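Local atomic coordinates of NADP-dependent alcohol dehydrogenase (Entamoeba histolytica, PDB entry 2OUI), a protein that catalyses the NADP-dependent interconversion of alcohols and aldehydes, and probably ketones, as a tetrameric zinc-containing dehydrogenase. Residues A252-K257 / R278-V283; G78-V83 / D355-H360. The protein carries 1 engineered substitution. One frame throughout, in Å; residues are numbered along the deposited sequence.

Interaction 1 (A252-K257 / R278-V283); sequences AVKMIK and RSEWGV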
loop_
_atom_site.group_PDB
_atom_site.type_symbol
_atom_site.label_atom_id
_atom_site.label_comp_id
_atom_site.label_asym_id
_atom_site.label_seq_id
_atom_site.Cartn_x
_atom_site.Cartn_y
_atom_site.Cartn_z
ATOM N N ALA A 252 19.529 -7.993 -12.169
ATOM C CA ALA A 252 18.759 -7.260 -11.139
ATOM C C ALA A 252 18.615 -8.093 -9.865
ATOM O O ALA A 252 18.872 -7.607 -8.763
ATOM C CB ALA A 252 17.392 -6.889 -11.681
ATOM N N VAL A 253 18.250 -9.369 -10.015
ATOM C CA VAL A 253 18.020 -10.221 -8.859
ATOM C C VAL A 253 19.342 -10.444 -8.119
ATOM O O VAL A 253 19.354 -10.531 -6.892
ATOM C CB VAL A 253 17.431 -11.593 -9.285
ATOM C CG1 VAL A 253 17.479 -12.627 -8.128
ATOM C CG2 VAL A 253 16.023 -11.418 -9.866
ATOM N N LYS A 254 20.453 -10.536 -8.858
ATOM C CA LYS A 254 21.745 -10.826 -8.211
ATOM C C LYS A 254 22.326 -9.611 -7.474
ATOM O O LYS A 254 23.123 -9.768 -6.543
ATOM C CB LYS A 254 22.759 -11.388 -9.206
ATOM C CG LYS A 254 22.372 -12.775 -9.783
ATOM C CD LYS A 254 23.304 -13.186 -10.916
ATOM C CE LYS A 254 22.846 -14.505 -11.512
ATOM N NZ LYS A 254 23.790 -15.023 -12.563
ATOM N N MET A 255 21.937 -8.406 -7.881
ATOM C CA MET A 255 22.501 -7.206 -7.247
ATOM C C MET A 255 21.623 -6.613 -6.147
ATOM O O MET A 255 22.073 -5.695 -5.444
ATOM C CB MET A 255 22.757 -6.113 -8.288
ATOM C CG MET A 255 21.476 -5.544 -8.805
ATOM S SD MET A 255 21.808 -4.146 -9.920
ATOM C CE MET A 255 22.606 -4.974 -11.317
ATOM N N ILE A 256 20.404 -7.138 -5.988
ATOM C CA ILE A 256 19.410 -6.542 -5.098
ATOM C C ILE A 256 19.320 -7.268 -3.757
ATOM O O ILE A 256 19.491 -8.499 -3.683
ATOM C CB ILE A 256 18.019 -6.450 -5.779
ATOM C CG1 ILE A 256 17.167 -5.322 -5.159
ATOM C CG2 ILE A 256 17.294 -7.801 -5.790
ATOM C CD1 ILE A 256 15.842 -5.092 -5.901
ATOM N N LYS A 257 19.084 -6.509 -2.690
ATOM C CA LYS A 257 18.901 -7.110 -1.356
ATOM C C LYS A 257 17.608 -7.931 -1.320
ATOM O O LYS A 257 16.690 -7.656 -2.111
ATOM C CB LYS A 257 18.728 -5.973 -0.337
ATOM C CG LYS A 257 19.978 -5.158 -0.093
ATOM C CD LYS A 257 19.659 -3.981 0.844
ATOM C CE LYS A 257 20.918 -3.215 1.224
ATOM N NZ LYS A 257 20.518 -2.070 2.108
ATOM N N ARG A 278 17.130 -19.217 -9.623
ATOM C CA ARG A 278 16.511 -19.812 -8.448
ATOM C C ARG A 278 17.237 -19.488 -7.139
ATOM O O ARG A 278 16.611 -19.007 -6.206
ATOM C CB ARG A 278 16.377 -21.328 -8.604
ATOM C CG ARG A 278 15.571 -21.947 -7.451
ATOM C CD ARG A 278 15.530 -23.460 -7.538
ATOM N NE ARG A 278 16.873 -24.019 -7.637
ATOM C CZ ARG A 278 17.577 -24.521 -6.629
ATOM N NH1 ARG A 278 17.090 -24.590 -5.399
ATOM N NH2 ARG A 278 18.790 -24.990 -6.865
ATOM N N SER A 279 18.546 -19.752 -7.055
ATOM C CA SER A 279 19.272 -19.540 -5.792
ATOM C C SER A 279 19.252 -18.102 -5.309
ATOM O O SER A 279 18.937 -17.850 -4.133
ATOM C CB SER A 279 20.723 -20.023 -5.881
ATOM O OG SER A 279 20.772 -21.440 -5.772
ATOM N N GLU A 280 19.570 -17.164 -6.208
ATOM C CA GLU A 280 19.616 -15.722 -5.861
ATOM C C GLU A 280 18.256 -15.108 -5.618
ATOM O O GLU A 280 18.150 -14.031 -5.037
ATOM C CB GLU A 280 20.345 -14.921 -6.930
ATOM C CG GLU A 280 21.867 -15.167 -6.904
ATOM C CD GLU A 280 22.285 -16.354 -7.784
ATOM O OE1 GLU A 280 23.516 -16.568 -7.947
ATOM O OE2 GLU A 280 21.395 -17.068 -8.317
ATOM N N TRP A 281 17.210 -15.787 -6.073
ATOM C CA TRP A 281 15.857 -15.362 -5.748
ATOM C C TRP A 281 15.392 -15.959 -4.419
ATOM O O TRP A 281 14.196 -15.978 -4.152
ATOM C CB TRP A 281 14.883 -15.728 -6.889
ATOM C CG TRP A 281 13.658 -14.815 -6.983
ATOM C CD1 TRP A 281 13.660 -13.451 -7.104
ATOM C CD2 TRP A 281 12.280 -15.215 -6.998
ATOM N NE1 TRP A 281 12.362 -12.982 -7.179
ATOM C CE2 TRP A 281 11.500 -14.041 -7.129
ATOM C CE3 TRP A 281 11.627 -16.454 -6.956
ATOM C CZ2 TRP A 281 10.104 -14.067 -7.159
ATOM C CZ3 TRP A 281 10.216 -16.479 -6.998
ATOM C CH2 TRP A 281 9.479 -15.295 -7.101
ATOM N N GLY A 282 16.321 -16.446 -3.586
ATOM C CA GLY A 282 15.949 -16.955 -2.267
ATOM C C GLY A 282 15.219 -18.268 -2.362
ATOM O O GLY A 282 14.376 -18.587 -1.522
ATOM N N VAL A 283 15.582 -19.061 -3.369
ATOM C CA VAL A 283 14.904 -20.329 -3.683
ATOM C C VAL A 283 13.357 -20.181 -3.626
ATOM O O VAL A 283 12.645 -21.063 -3.145
ATOM C CB VAL A 283 15.465 -21.571 -2.899
ATOM C CG1 VAL A 283 16.930 -21.867 -3.270
ATOM C CG2 VAL A 283 15.351 -21.419 -1.366
#

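Interaction 2 (G78-V83 / D355-H360); sequences GDKVIV and DEDTLH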
loop_
_atom_site.group_PDB
_atom_site.type_symbol
_atom_site.label_atom_id
_atom_site.label_comp_id
_atom_site.label_asym_id
_atom_site.label_seq_id
_atom_site.Cartn_x
_atom_site.Cartn_y
_atom_site.Cartn_z
ATOM N N GLY A 78 -8.615 24.040 -32.153
ATOM C CA GLY A 78 -7.561 25.038 -31.947
ATOM C C GLY A 78 -6.697 24.831 -30.704
ATOM O O GLY A 78 -5.541 25.279 -30.673
ATOM N N ASP A 79 -7.229 24.151 -29.686
ATOM C CA ASP A 79 -6.484 23.889 -28.452
ATOM C C ASP A 79 -5.225 23.052 -28.688
ATOM O O ASP A 79 -5.244 22.112 -29.472
ATOM C CB ASP A 79 -7.330 23.126 -27.427
ATOM C CG ASP A 79 -8.346 24.008 -26.713
ATOM O OD1 ASP A 79 -8.274 25.255 -26.816
ATOM O OD2 ASP A 79 -9.232 23.436 -26.038
ATOM N N LYS A 80 -4.152 23.396 -27.988
ATOM C CA LYS A 80 -2.892 22.684 -28.113
ATOM C C LYS A 80 -2.779 21.731 -26.924
ATOM O O LYS A 80 -3.050 22.110 -25.784
ATOM C CB LYS A 80 -1.726 23.667 -28.198
ATOM C CG LYS A 80 -1.824 24.549 -29.451
ATOM C CD LYS A 80 -0.647 25.489 -29.613
ATOM C CE LYS A 80 -0.943 26.444 -30.771
ATOM N NZ LYS A 80 0.027 27.562 -30.863
ATOM N N VAL A 81 -2.404 20.482 -27.197
ATOM C CA VAL A 81 -2.524 19.421 -26.190
ATOM C C VAL A 81 -1.287 18.537 -26.160
ATOM O O VAL A 81 -0.588 18.386 -27.179
ATOM C CB VAL A 81 -3.748 18.489 -26.451
ATOM C CG1 VAL A 81 -5.070 19.216 -26.184
ATOM C CG2 VAL A 81 -3.746 17.952 -27.912
ATOM N N ILE A 82 -1.059 17.946 -24.999
ATOM C CA ILE A 82 -0.063 16.918 -24.804
ATOM C C ILE A 82 -0.818 15.594 -24.961
ATOM O O ILE A 82 -1.799 15.324 -24.245
ATOM C CB ILE A 82 0.547 17.002 -23.378
ATOM C CG1 ILE A 82 1.283 18.330 -23.177
ATOM C CG2 ILE A 82 1.544 15.907 -23.162
ATOM C CD1 ILE A 82 1.559 18.653 -21.689
ATOM N N VAL A 83 -0.368 14.768 -25.888
ATOM C CA VAL A 83 -1.040 13.498 -26.126
ATOM C C VAL A 83 -0.272 12.371 -25.415
ATOM O O VAL A 83 0.901 12.130 -25.739
ATOM C CB VAL A 83 -1.117 13.177 -27.636
ATOM C CG1 VAL A 83 -1.994 11.931 -27.873
ATOM C CG2 VAL A 83 -1.677 14.392 -28.433
ATOM N N ASP A 355 -2.132 28.324 -39.970
ATOM C CA ASP A 355 -3.122 28.753 -38.993
ATOM C C ASP A 355 -2.859 28.150 -37.611
ATOM O O ASP A 355 -3.783 28.010 -36.807
ATOM C CB ASP A 355 -4.530 28.402 -39.490
ATOM C CG ASP A 355 -4.695 26.915 -39.839
ATOM O OD1 ASP A 355 -3.722 26.125 -39.751
ATOM O OD2 ASP A 355 -5.828 26.530 -40.195
ATOM N N GLU A 356 -1.596 27.814 -37.338
ATOM C CA GLU A 356 -1.196 27.212 -36.064
ATOM C C GLU A 356 -1.620 28.082 -34.879
ATOM O O GLU A 356 -1.994 27.569 -33.819
ATOM C CB GLU A 356 0.319 26.993 -36.041
ATOM C CG GLU A 356 0.849 26.228 -34.858
ATOM C CD GLU A 356 2.350 26.047 -34.937
ATOM O OE1 GLU A 356 2.926 26.248 -36.033
ATOM O OE2 GLU A 356 2.954 25.707 -33.903
ATOM N N ASP A 357 -1.563 29.403 -35.069
ATOM C CA ASP A 357 -1.884 30.331 -33.982
ATOM C C ASP A 357 -3.289 30.938 -34.111
ATOM O O ASP A 357 -3.742 31.648 -33.214
ATOM C CB ASP A 357 -0.808 31.422 -33.837
ATOM C CG ASP A 357 0.548 30.868 -33.345
ATOM O OD1 ASP A 357 0.611 29.796 -32.680
ATOM O OD2 ASP A 357 1.572 31.520 -33.634
ATOM N N THR A 358 -3.984 30.639 -35.212
ATOM C CA THR A 358 -5.329 31.185 -35.446
ATOM C C THR A 358 -6.485 30.152 -35.464
ATOM O O THR A 358 -7.651 30.524 -35.299
ATOM C CB THR A 358 -5.367 32.065 -36.715
ATOM O OG1 THR A 358 -4.931 31.305 -37.847
ATOM C CG2 THR A 358 -4.467 33.272 -36.541
ATOM N N LEU A 359 -6.175 28.865 -35.639
ATOM C CA LEU A 359 -7.232 27.858 -35.787
ATOM C C LEU A 359 -8.240 27.949 -34.650
ATOM O O LEU A 359 -7.864 28.073 -33.483
ATOM C CB LEU A 359 -6.648 26.441 -35.832
ATOM C CG LEU A 359 -7.608 25.278 -36.085
ATOM C CD1 LEU A 359 -8.181 25.342 -37.488
ATOM C CD2 LEU A 359 -6.840 23.998 -35.922
ATOM N N HIS A 360 -9.514 27.906 -35.011
ATOM C CA HIS A 360 -10.612 27.924 -34.043
ATOM C C HIS A 360 -11.865 27.352 -34.712
ATOM O O HIS A 360 -12.831 26.958 -34.043
ATOM C CB HIS A 360 -10.862 29.349 -33.515
ATOM C CG HIS A 360 -11.397 30.295 -34.547
ATOM N ND1 HIS A 360 -12.728 30.651 -34.610
ATOM C CD2 HIS A 360 -10.785 30.952 -35.561
ATOM C CE1 HIS A 360 -12.915 31.481 -35.623
ATOM N NE2 HIS A 360 -11.752 31.685 -36.210
ATOM O OXT HIS A 360 -11.930 27.259 -35.945
HETATM O O HOH W 1 2.505 25.839 -31.199
#

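Interaction 1 (A252-K257 / R278-V283)
In the Rossmann-type cofactor domain, the last turn of helix 248-255 puts Val253 and Lys254 against Glu280 and Trp281, which form the middle of a type I beta turn running from Ser279 to Gly282. Val253 makes its closest approach with one methyl. Its CG1 lies anti to the backbone N (chi1 167°), a setting that sends this methyl out to the turn, where Val253 CG1 sits 3.5 Å from Glu280 O. Val253 CG1 is also 4.0 Å from Trp281 CD1, meeting the indole at its edge, near the ring plane, rather than over a face; CG2 brushes the same CD1 more loosely. Beyond the helix flank, Lys254 crosses Glu280 through aliphatic carbons, Lys254 CG lying 3.8 Å from Glu280 CG. Glu280 bends at chi2 (89°), which brings its carboxyl carbon near Lys254 CG and CE, but Lys254 NZ remains 4.9 Å from Glu280 OE1. Lys288, at the start of strand 288-292, serves backbone carbonyls and the indole N-H: its NZ bonds both Val253 O and Glu280 O, joining the helix end to the turn, while Trp281 NE1 bonds Lys288 O, which helps fix the indole. Pro277 packs on Val253 and Lys254. The two segments meet directly by van der Waals contact, and the polar tie is indirect, through Lys288, with the lysine-glutamate pair probably adding only a loose electrostatic attraction.

Interaction 2 (G78-V83 / D355-H360)
Lys80 points its CB toward the C-terminal tail and reaches Asp357 at the far end of a long, straight side chain. CG stands anti to the carbonyl carbon (chi1 -63°), and from there the chain runs fully extended, passing beside Leu32 and Gln64. The first atom to press on the tail is CE, with Lys80 CE 3.4 Å from Glu356 O. At the tip, Lys80 NZ forms a salt bridge with Asp357 OD1 at 2.9 Å, approaching that oxygen nearly along its C-O bond. A second N-H goes to a water 3.0 Å from Lys80 NZ. The same water donates to Glu356 OE2 at 2.7 Å, an oxygen that also takes a salt bridge from Arg350, so Glu356 is probably held between two positive groups. The lysine belongs to strand 80-83 of the GroES-like domain, which pairs antiparallel with strand 61-68; the residues it meets lie in the irregular tail following strand 346-350. Gln64, from that neighbouring strand, bonds both Gly78 O and Glu356 O through its NE2, a further tie between the segments. Just before the strand, Gly78 brings its bare CA close to the tail in a CA-H...O contact, Gly78 CA to Leu359 O 3.4 Å, with 131° at the hydrogen. Leu359 CG rests 4.1 Å from the same Gly78 CA.

In the fold
Starting from the N terminus, the chain early on builds strand 80-83 of the GroES-like part, and 78-83 is the first half of interaction 2. It then passes through the Rossmann-type sheet, where 252-257 and 278-283 meet after an excursion of 20 residues that takes in strands 260-264 and 273-277. Interaction 1 is thus a short local loop within the cofactor domain. The chain afterwards returns to the sheet of strand 80-83 through strands 320-325 and 346-350. Only at the very C terminus, with 271 residues between its halves, does interaction 2 close, fastening the tail to the GroES-like part. Interaction 1 is nested inside that large loop. The two lie on opposite sides of the chain's centre, their own centres about 51 Å apart.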